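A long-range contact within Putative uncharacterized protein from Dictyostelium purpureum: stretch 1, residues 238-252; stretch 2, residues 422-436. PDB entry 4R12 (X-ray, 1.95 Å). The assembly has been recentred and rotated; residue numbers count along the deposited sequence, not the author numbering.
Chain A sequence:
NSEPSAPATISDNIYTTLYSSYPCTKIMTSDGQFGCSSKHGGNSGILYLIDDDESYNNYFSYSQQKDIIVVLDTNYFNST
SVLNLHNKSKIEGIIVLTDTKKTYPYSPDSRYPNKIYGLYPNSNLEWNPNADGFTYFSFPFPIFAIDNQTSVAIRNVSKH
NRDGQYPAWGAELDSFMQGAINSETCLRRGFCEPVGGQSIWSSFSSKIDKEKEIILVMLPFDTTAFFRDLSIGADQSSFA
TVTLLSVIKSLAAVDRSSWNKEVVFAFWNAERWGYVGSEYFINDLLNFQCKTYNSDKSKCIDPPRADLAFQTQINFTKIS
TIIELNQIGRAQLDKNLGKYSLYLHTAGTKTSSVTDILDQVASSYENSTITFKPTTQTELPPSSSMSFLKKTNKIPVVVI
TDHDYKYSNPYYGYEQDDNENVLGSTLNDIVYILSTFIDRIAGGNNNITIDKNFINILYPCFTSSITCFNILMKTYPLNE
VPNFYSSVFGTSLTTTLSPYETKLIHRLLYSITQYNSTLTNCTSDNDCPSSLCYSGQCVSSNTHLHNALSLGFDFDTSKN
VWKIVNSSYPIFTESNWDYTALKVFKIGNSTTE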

ATOM      1  N   SER A 238       3.329   4.572  -3.796  1.00 20.45           N
ATOM      2  CA  SER A 238       2.388   5.387  -4.556  1.00 21.43           C
ATOM      3  C   SER A 238       3.061   6.225  -5.651  1.00 20.20           C
ATOM      4  O   SER A 238       2.418   6.554  -6.660  1.00 21.31           O
ATOM      5  CB  SER A 238       1.563   6.264  -3.601  1.00 21.45           C
ATOM      6  OG  SER A 238       2.371   7.195  -2.910  1.00 29.36           O
ATOM      7  N   PHE A 239       4.349   6.551  -5.504  1.00 20.80           N
ATOM      8  CA  PHE A 239       5.043   7.191  -6.631  1.00 21.04           C
ATOM      9  C   PHE A 239       4.985   6.257  -7.849  1.00 20.87           C
ATOM     10  O   PHE A 239       4.586   6.688  -8.944  1.00 20.13           O
ATOM     11  CB  PHE A 239       6.493   7.556  -6.267  1.00 21.50           C
ATOM     12  CG  PHE A 239       7.243   8.332  -7.342  1.00 23.60           C
ATOM     13  CD1 PHE A 239       7.762   7.691  -8.464  1.00 23.20           C
ATOM     14  CD2 PHE A 239       7.500   9.689  -7.181  1.00 22.98           C
ATOM     15  CE1 PHE A 239       8.478   8.400  -9.426  1.00 23.31           C
ATOM     16  CE2 PHE A 239       8.226  10.393  -8.139  1.00 24.98           C
ATOM     17  CZ  PHE A 239       8.711   9.753  -9.260  1.00 21.34           C
ATOM     18  N   ALA A 240       5.358   4.986  -7.661  1.00 19.69           N
ATOM     19  CA  ALA A 240       5.262   3.994  -8.729  1.00 20.46           C
ATOM     20  C   ALA A 240       3.825   3.783  -9.224  1.00 19.98           C
ATOM     21  O   ALA A 240       3.593   3.627 -10.426  1.00 20.30           O
ATOM     22  CB  ALA A 240       5.871   2.634  -8.275  1.00 20.65           C
ATOM     23  N   THR A 241       2.858   3.787  -8.310  1.00 20.55           N
ATOM     24  CA  THR A 241       1.464   3.665  -8.737  1.00 20.60           C
ATOM     25  C   THR A 241       1.064   4.796  -9.697  1.00 21.03           C
ATOM     26  O   THR A 241       0.453   4.551 -10.741  1.00 19.23           O
ATOM     27  CB  THR A 241       0.517   3.650  -7.529  1.00 21.53           C
ATOM     28  OG1 THR A 241       0.892   2.571  -6.660  1.00 21.73           O
ATOM     29  CG2 THR A 241      -0.933   3.467  -7.990  1.00 20.02           C
ATOM     30  N   VAL A 242       1.422   6.029  -9.350  1.00 20.32           N
ATOM     31  CA  VAL A 242       1.174   7.174 -10.232  1.00 20.05           C
ATOM     32  C   VAL A 242       1.889   7.003 -11.566  1.00 19.94           C
ATOM     33  O   VAL A 242       1.334   7.277 -12.656  1.00 21.82           O
ATOM     34  CB  VAL A 242       1.644   8.486  -9.567  1.00 19.97           C
ATOM     35  CG1 VAL A 242       1.611   9.641 -10.557  1.00 20.69           C
ATOM     36  CG2 VAL A 242       0.772   8.802  -8.361  1.00 19.92           C
ATOM     37  N   THR A 243       3.138   6.563 -11.471  1.00 20.77           N
ATOM     38  CA  THR A 243       3.969   6.330 -12.648  1.00 20.24           C
ATOM     39  C   THR A 243       3.305   5.360 -13.608  1.00 20.31           C
ATOM     40  O   THR A 243       3.108   5.675 -14.788  1.00 20.97           O
ATOM     41  CB  THR A 243       5.355   5.770 -12.250  1.00 19.63           C
ATOM     42  OG1 THR A 243       6.054   6.727 -11.444  1.00 20.70           O
ATOM     43  CG2 THR A 243       6.186   5.465 -13.508  1.00 19.64           C
ATOM     44  N   LEU A 244       2.950   4.175 -13.112  1.00 20.74           N
ATOM     45  CA  LEU A 244       2.400   3.147 -14.002  1.00 21.00           C
ATOM     46  C   LEU A 244       1.032   3.536 -14.571  1.00 21.80           C
ATOM     47  O   LEU A 244       0.757   3.294 -15.754  1.00 22.23           O
ATOM     48  CB  LEU A 244       2.305   1.806 -13.286  1.00 22.04           C
ATOM     49  CG  LEU A 244       1.969   0.646 -14.226  1.00 23.14           C
ATOM     50  CD1 LEU A 244       2.963   0.615 -15.406  1.00 22.07           C
ATOM     51  CD2 LEU A 244       2.009  -0.678 -13.454  1.00 23.39           C
ATOM     52  N   LEU A 245       0.175   4.152 -13.763  1.00 20.98           N
ATOM     53  CA  LEU A 245      -1.079   4.664 -14.319  1.00 21.18           C
ATOM     54  C   LEU A 245      -0.813   5.725 -15.393  1.00 21.35           C
ATOM     55  O   LEU A 245      -1.525   5.772 -16.402  1.00 22.86           O
ATOM     56  CB  LEU A 245      -2.004   5.237 -13.220  1.00 21.19           C
ATOM     57  CG  LEU A 245      -2.614   4.170 -12.298  1.00 21.08           C
ATOM     58  CD1 LEU A 245      -3.230   4.822 -11.047  1.00 21.65           C
ATOM     59  CD2 LEU A 245      -3.683   3.354 -13.041  1.00 21.53           C
ATOM     60  N   SER A 246       0.207   6.558 -15.191  1.00 21.16           N
ATOM     61  CA  SER A 246       0.518   7.619 -16.153  1.00 22.98           C
ATOM     62  C   SER A 246       1.159   7.037 -17.427  1.00 23.07           C
ATOM     63  O   SER A 246       0.931   7.533 -18.537  1.00 23.48           O
ATOM     64  CB  SER A 246       1.426   8.677 -15.519  1.00 22.66           C
ATOM     65  OG  SER A 246       0.789   9.250 -14.378  1.00 21.56           O
ATOM     66  N   VAL A 247       1.938   5.976 -17.261  1.00 21.04           N
ATOM     67  CA  VAL A 247       2.446   5.198 -18.384  1.00 22.66           C
ATOM     68  C   VAL A 247       1.288   4.627 -19.213  1.00 22.57           C
ATOM     69  O   VAL A 247       1.273   4.722 -20.435  1.00 22.24           O
ATOM     70  CB  VAL A 247       3.360   4.043 -17.891  1.00 22.12           C
ATOM     71  CG1 VAL A 247       3.534   2.975 -18.977  1.00 22.11           C
ATOM     72  CG2 VAL A 247       4.727   4.588 -17.452  1.00 20.25           C
ATOM     73  N   ILE A 248       0.320   4.027 -18.526  1.00 21.64           N
ATOM     74  CA  ILE A 248      -0.855   3.430 -19.167  1.00 22.08           C
ATOM     75  C   ILE A 248      -1.666   4.518 -19.888  1.00 24.23           C
ATOM     76  O   ILE A 248      -2.045   4.369 -21.059  1.00 25.02           O
ATOM     77  CB  ILE A 248      -1.716   2.680 -18.126  1.00 22.10           C
ATOM     78  CG1 ILE A 248      -0.947   1.450 -17.627  1.00 22.07           C
ATOM     79  CG2 ILE A 248      -3.040   2.240 -18.725  1.00 23.99           C
ATOM     80  CD1 ILE A 248      -1.531   0.789 -16.420  1.00 21.76           C
ATOM     81  N   LYS A 249      -1.880   5.645 -19.223  1.00 24.28           N
ATOM     82  CA  LYS A 249      -2.580   6.740 -19.882  1.00 24.01           C
ATOM     83  C   LYS A 249      -1.825   7.216 -21.135  1.00 26.03           C
ATOM     84  O   LYS A 249      -2.436   7.529 -22.167  1.00 26.17           O
ATOM     85  CB  LYS A 249      -2.786   7.908 -18.916  1.00 24.32           C
ATOM     86  CG  LYS A 249      -3.544   9.093 -19.539  1.00 24.68           C
ATOM     87  CD  LYS A 249      -5.053   8.800 -19.673  1.00 25.62           C
ATOM     88  CE  LYS A 249      -5.807  10.034 -20.211  1.00 30.31           C
ATOM     89  NZ  LYS A 249      -7.225   9.716 -20.525  1.00 30.40           N
ATOM     90  N   SER A 250      -0.499   7.260 -21.047  1.00 24.57           N
ATOM     91  CA  SER A 250       0.302   7.709 -22.182  1.00 25.29           C
ATOM     92  C   SER A 250       0.247   6.683 -23.316  1.00 28.29           C
ATOM     93  O   SER A 250       0.151   7.045 -24.487  1.00 29.37           O
ATOM     94  CB  SER A 250       1.744   7.970 -21.751  1.00 24.51           C
ATOM     95  OG  SER A 250       1.776   8.937 -20.710  1.00 23.55           O
ATOM     96  N   LEU A 251       0.302   5.403 -22.966  1.00 24.42           N
ATOM     97  CA  LEU A 251       0.220   4.342 -23.961  1.00 25.44           C
ATOM     98  C   LEU A 251      -1.173   4.237 -24.570  1.00 27.32           C
ATOM     99  O   LEU A 251      -1.318   3.720 -25.673  1.00 28.43           O
ATOM    100  CB  LEU A 251       0.618   2.995 -23.353  1.00 25.40           C
ATOM    101  CG  LEU A 251       2.116   2.850 -23.068  1.00 24.69           C
ATOM    102  CD1 LEU A 251       2.425   1.521 -22.364  1.00 25.62           C
ATOM    103  CD2 LEU A 251       2.910   2.977 -24.362  1.00 26.20           C
ATOM    104  N   ALA A 252      -2.193   4.721 -23.861  1.00 26.63           N
ATOM    105  CA  ALA A 252      -3.556   4.678 -24.399  1.00 28.24           C
ATOM    106  C   ALA A 252      -3.684   5.471 -25.693  1.00 31.70           C
ATOM    107  O   ALA A 252      -4.562   5.191 -26.516  1.00 32.15           O
ATOM    108  CB  ALA A 252      -4.562   5.192 -23.377  1.00 28.10           C
TER
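Stretch 2 422-436: VLGSTLNDIVYILST

Stretch 2 packs on the helix of stretch 1 first where its turn meets the Phe239 ring, then by close helix-to-helix packing, burying 622 Å² in all with no hydrogen bond across the contact. It enters as an extended segment at Val422, turns through Gly424 to Thr426 with helical backbone angles, and continues as a helix that runs on past Thr436. The two helices run in broadly the same sense, their N-to-C directions 54° apart (signed crossing angle -54°), and their axes approach to 9.0 Å. The backbones draw together along the way: the CA atoms of Phe239 and Val422 are 7.5 Å apart, those of Val247 and Ser435 5.2 Å.

Phe239 has the largest covered area. Its chi1 is t, and the ring reaches into the turn leading into the helix: CD2 lies 3.7 Å from Val422 CB, CZ 3.6 Å from Thr426 OG1 and CE1 4.0 Å from Ile430 CD1, while Leu423 O meets the ring edge, 3.7 Å from CE2 of Phe239. Leu423 O also accepts a 2.8 Å hydrogen bond from Thr426 OG1, which ties the turn together beside the ring.

Further along, Val431 is a knob among Thr243, Ser246, Val247 and Ser250; its CG1 lies 3.9 Å from Val247 CG2. Thr243 returns the arrangement, sitting among Leu427, Ile430, Val431 and Leu434, with its CG2 3.7 Å from Ile430 CG2 and its OG1 3.3 Å from Leu427 CD1. Thr243 OG1 donates to Phe239 O at 2.9 Å.

Ser435 occupies the tightest part of the backbone approach. Ser435 OG donates to Val431 O at 2.6 Å within its own helix and also lies 3.5 Å from Val247 CA. Beyond it, Leu251 CD2 reaches Ser435 O at 3.7 Å.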

ATOM      1  N   VAL A 422       9.766  12.269  -2.031  1.00 23.46           N
ATOM      2  CA  VAL A 422      10.035  11.751  -3.372  1.00 23.94           C
ATOM      3  C   VAL A 422      10.385  12.887  -4.325  1.00 28.15           C
ATOM      4  O   VAL A 422      10.150  14.049  -4.010  1.00 26.66           O
ATOM      5  CB  VAL A 422       8.841  10.964  -3.948  1.00 23.04           C
ATOM      6  CG1 VAL A 422       8.737   9.574  -3.290  1.00 22.96           C
ATOM      7  CG2 VAL A 422       7.536  11.759  -3.762  1.00 24.17           C
ATOM      8  N   LEU A 423      10.960  12.541  -5.478  1.00 26.36           N
ATOM      9  CA  LEU A 423      11.425  13.533  -6.441  1.00 26.69           C
ATOM     10  C   LEU A 423      10.439  13.720  -7.593  1.00 25.19           C
ATOM     11  O   LEU A 423      10.594  13.120  -8.668  1.00 24.78           O
ATOM     12  CB  LEU A 423      12.803  13.133  -6.996  1.00 27.91           C
ATOM     13  CG  LEU A 423      13.970  13.156  -6.003  1.00 29.87           C
ATOM     14  CD1 LEU A 423      15.274  12.663  -6.673  1.00 33.87           C
ATOM     15  CD2 LEU A 423      14.159  14.551  -5.433  1.00 32.96           C
ATOM     16  N   GLY A 424       9.440  14.572  -7.379  1.00 26.00           N
ATOM     17  CA  GLY A 424       8.495  14.895  -8.431  1.00 26.07           C
ATOM     18  C   GLY A 424       9.168  15.294  -9.742  1.00 25.79           C
ATOM     19  O   GLY A 424       8.647  15.029 -10.828  1.00 26.41           O
ATOM     20  N   SER A 425      10.333  15.926  -9.656  1.00 24.39           N
ATOM     21  CA  SER A 425      11.035  16.361 -10.855  1.00 26.82           C
ATOM     22  C   SER A 425      11.509  15.206 -11.757  1.00 28.02           C
ATOM     23  O   SER A 425      11.858  15.433 -12.922  1.00 27.31           O
ATOM     24  CB  SER A 425      12.233  17.237 -10.472  1.00 28.05           C
ATOM     25  OG  SER A 425      13.194  16.488  -9.746  1.00 28.50           O
ATOM     26  N   THR A 426      11.525  13.979 -11.239  1.00 24.39           N
ATOM     27  CA  THR A 426      11.931  12.830 -12.064  1.00 25.49           C
ATOM     28  C   THR A 426      10.750  12.109 -12.715  1.00 24.51           C
ATOM     29  O   THR A 426      10.951  11.246 -13.570  1.00 23.98           O
ATOM     30  CB  THR A 426      12.731  11.760 -11.251  1.00 27.24           C
ATOM     31  OG1 THR A 426      11.905  11.218 -10.209  1.00 24.19           O
ATOM     32  CG2 THR A 426      14.012  12.344 -10.646  1.00 26.00           C
ATOM     33  N   LEU A 427       9.525  12.447 -12.319  1.00 24.16           N
ATOM     34  CA  LEU A 427       8.367  11.667 -12.741  1.00 23.84           C
ATOM     35  C   LEU A 427       8.142  11.655 -14.267  1.00 24.05           C
ATOM     36  O   LEU A 427       7.927  10.592 -14.852  1.00 23.67           O
ATOM     37  CB  LEU A 427       7.102  12.177 -12.024  1.00 22.08           C
ATOM     38  CG  LEU A 427       5.797  11.460 -12.322  1.00 22.68           C
ATOM     39  CD1 LEU A 427       5.918   9.972 -12.055  1.00 20.37           C
ATOM     40  CD2 LEU A 427       4.698  12.077 -11.429  1.00 23.50           C
ATOM     41  N   ASN A 428       8.202  12.819 -14.910  1.00 24.73           N
ATOM     42  CA  ASN A 428       7.988  12.886 -16.357  1.00 24.60           C
ATOM     43  C   ASN A 428       8.965  11.982 -17.128  1.00 23.01           C
ATOM     44  O   ASN A 428       8.559  11.191 -17.987  1.00 24.90           O
ATOM     45  CB  ASN A 428       8.124  14.328 -16.845  1.00 24.15           C
ATOM     46  CG  ASN A 428       6.914  15.199 -16.477  1.00 28.05           C
ATOM     47  OD1 ASN A 428       5.946  14.733 -15.880  1.00 24.92           O
ATOM     48  ND2 ASN A 428       6.977  16.474 -16.847  1.00 28.70           N
ATOM     49  N   ASP A 429      10.245  12.105 -16.790  1.00 23.70           N
ATOM     50  CA  ASP A 429      11.295  11.275 -17.382  1.00 25.12           C
ATOM     51  C   ASP A 429      11.034   9.786 -17.175  1.00 25.51           C
ATOM     52  O   ASP A 429      11.131   9.003 -18.124  1.00 24.39           O
ATOM     53  CB  ASP A 429      12.666  11.661 -16.814  1.00 26.19           C
ATOM     54  CG  ASP A 429      13.291  12.836 -17.559  1.00 29.59           C
ATOM     55  OD1 ASP A 429      12.767  13.191 -18.632  1.00 29.04           O
ATOM     56  OD2 ASP A 429      14.309  13.383 -17.087  1.00 31.63           O
ATOM     57  N   ILE A 430      10.686   9.388 -15.948  1.00 23.52           N
ATOM     58  CA  ILE A 430      10.430   7.982 -15.679  1.00 22.44           C
ATOM     59  C   ILE A 430       9.206   7.484 -16.472  1.00 23.51           C
ATOM     60  O   ILE A 430       9.250   6.391 -17.064  1.00 23.66           O
ATOM     61  CB  ILE A 430      10.262   7.741 -14.152  1.00 22.07           C
ATOM     62  CG1 ILE A 430      11.606   8.009 -13.452  1.00 23.58           C
ATOM     63  CG2 ILE A 430       9.783   6.315 -13.865  1.00 22.91           C
ATOM     64  CD1 ILE A 430      11.549   7.996 -11.909  1.00 21.76           C
ATOM     65  N   VAL A 431       8.130   8.282 -16.521  1.00 22.04           N
ATOM     66  CA  VAL A 431       6.964   7.886 -17.311  1.00 22.09           C
ATOM     67  C   VAL A 431       7.327   7.768 -18.798  1.00 23.31           C
ATOM     68  O   VAL A 431       6.964   6.787 -19.467  1.00 24.44           O
ATOM     69  CB  VAL A 431       5.789   8.870 -17.146  1.00 22.58           C
ATOM     70  CG1 VAL A 431       4.619   8.480 -18.060  1.00 21.33           C
ATOM     71  CG2 VAL A 431       5.333   8.900 -15.683  1.00 20.85           C
ATOM     72  N   TYR A 432       8.056   8.749 -19.309  1.00 22.57           N
ATOM     73  CA  TYR A 432       8.477   8.698 -20.708  1.00 23.30           C
ATOM     74  C   TYR A 432       9.342   7.478 -21.000  1.00 22.99           C
ATOM     75  O   TYR A 432       9.103   6.741 -21.974  1.00 24.62           O
ATOM     76  CB  TYR A 432       9.240   9.963 -21.109  1.00 24.78           C
ATOM     77  CG  TYR A 432       9.744   9.846 -22.534  1.00 26.45           C
ATOM     78  CD1 TYR A 432       8.860   9.954 -23.601  1.00 28.03           C
ATOM     79  CD2 TYR A 432      11.086   9.566 -22.811  1.00 26.78           C
ATOM     80  CE1 TYR A 432       9.292   9.829 -24.918  1.00 29.50           C
ATOM     81  CE2 TYR A 432      11.528   9.432 -24.131  1.00 29.78           C
ATOM     82  CZ  TYR A 432      10.620   9.561 -25.180  1.00 30.51           C
ATOM     83  OH  TYR A 432      11.019   9.429 -26.491  1.00 30.76           O
ATOM     84  N   ILE A 433      10.352   7.262 -20.162  1.00 23.54           N
ATOM     85  CA  ILE A 433      11.268   6.158 -20.395  1.00 23.67           C
ATOM     86  C   ILE A 433      10.533   4.820 -20.294  1.00 24.53           C
ATOM     87  O   ILE A 433      10.697   3.965 -21.161  1.00 26.19           O
ATOM     88  CB  ILE A 433      12.460   6.216 -19.409  1.00 24.57           C
ATOM     89  CG1 ILE A 433      13.306   7.455 -19.710  1.00 24.94           C
ATOM     90  CG2 ILE A 433      13.309   4.952 -19.505  1.00 25.24           C
ATOM     91  CD1 ILE A 433      14.249   7.859 -18.582  1.00 24.38           C
ATOM     92  N   LEU A 434       9.704   4.638 -19.264  1.00 23.67           N
ATOM     93  CA  LEU A 434       9.015   3.359 -19.113  1.00 23.61           C
ATOM     94  C   LEU A 434       7.978   3.128 -20.220  1.00 23.04           C
ATOM     95  O   LEU A 434       7.817   2.003 -20.690  1.00 24.95           O
ATOM     96  CB  LEU A 434       8.349   3.248 -17.734  1.00 22.22           C
ATOM     97  CG  LEU A 434       9.332   3.095 -16.559  1.00 22.90           C
ATOM     98  CD1 LEU A 434       8.588   3.149 -15.222  1.00 21.44           C
ATOM     99  CD2 LEU A 434      10.178   1.793 -16.656  1.00 24.86           C
ATOM    100  N   SER A 435       7.282   4.186 -20.631  1.00 22.92           N
ATOM    101  CA  SER A 435       6.300   4.071 -21.715  1.00 22.98           C
ATOM    102  C   SER A 435       6.968   3.636 -23.019  1.00 24.82           C
ATOM    103  O   SER A 435       6.502   2.730 -23.695  1.00 25.44           O
ATOM    104  CB  SER A 435       5.576   5.396 -21.942  1.00 24.58           C
ATOM    105  OG  SER A 435       4.926   5.832 -20.760  1.00 25.76           O
ATOM    106  N   THR A 436       8.075   4.290 -23.344  1.00 25.57           N
ATOM    107  CA  THR A 436       8.819   4.004 -24.568  1.00 26.55           C
ATOM    108  C   THR A 436       9.417   2.590 -24.515  1.00 26.41           C
ATOM    109  O   THR A 436       9.400   1.848 -25.504  1.00 27.91           O
ATOM    110  CB  THR A 436       9.919   5.054 -24.774  1.00 28.38           C
ATOM    111  OG1 THR A 436       9.313   6.354 -24.877  1.00 26.70           O
ATOM    112  CG2 THR A 436      10.730   4.767 -26.056  1.00 30.70           C
TER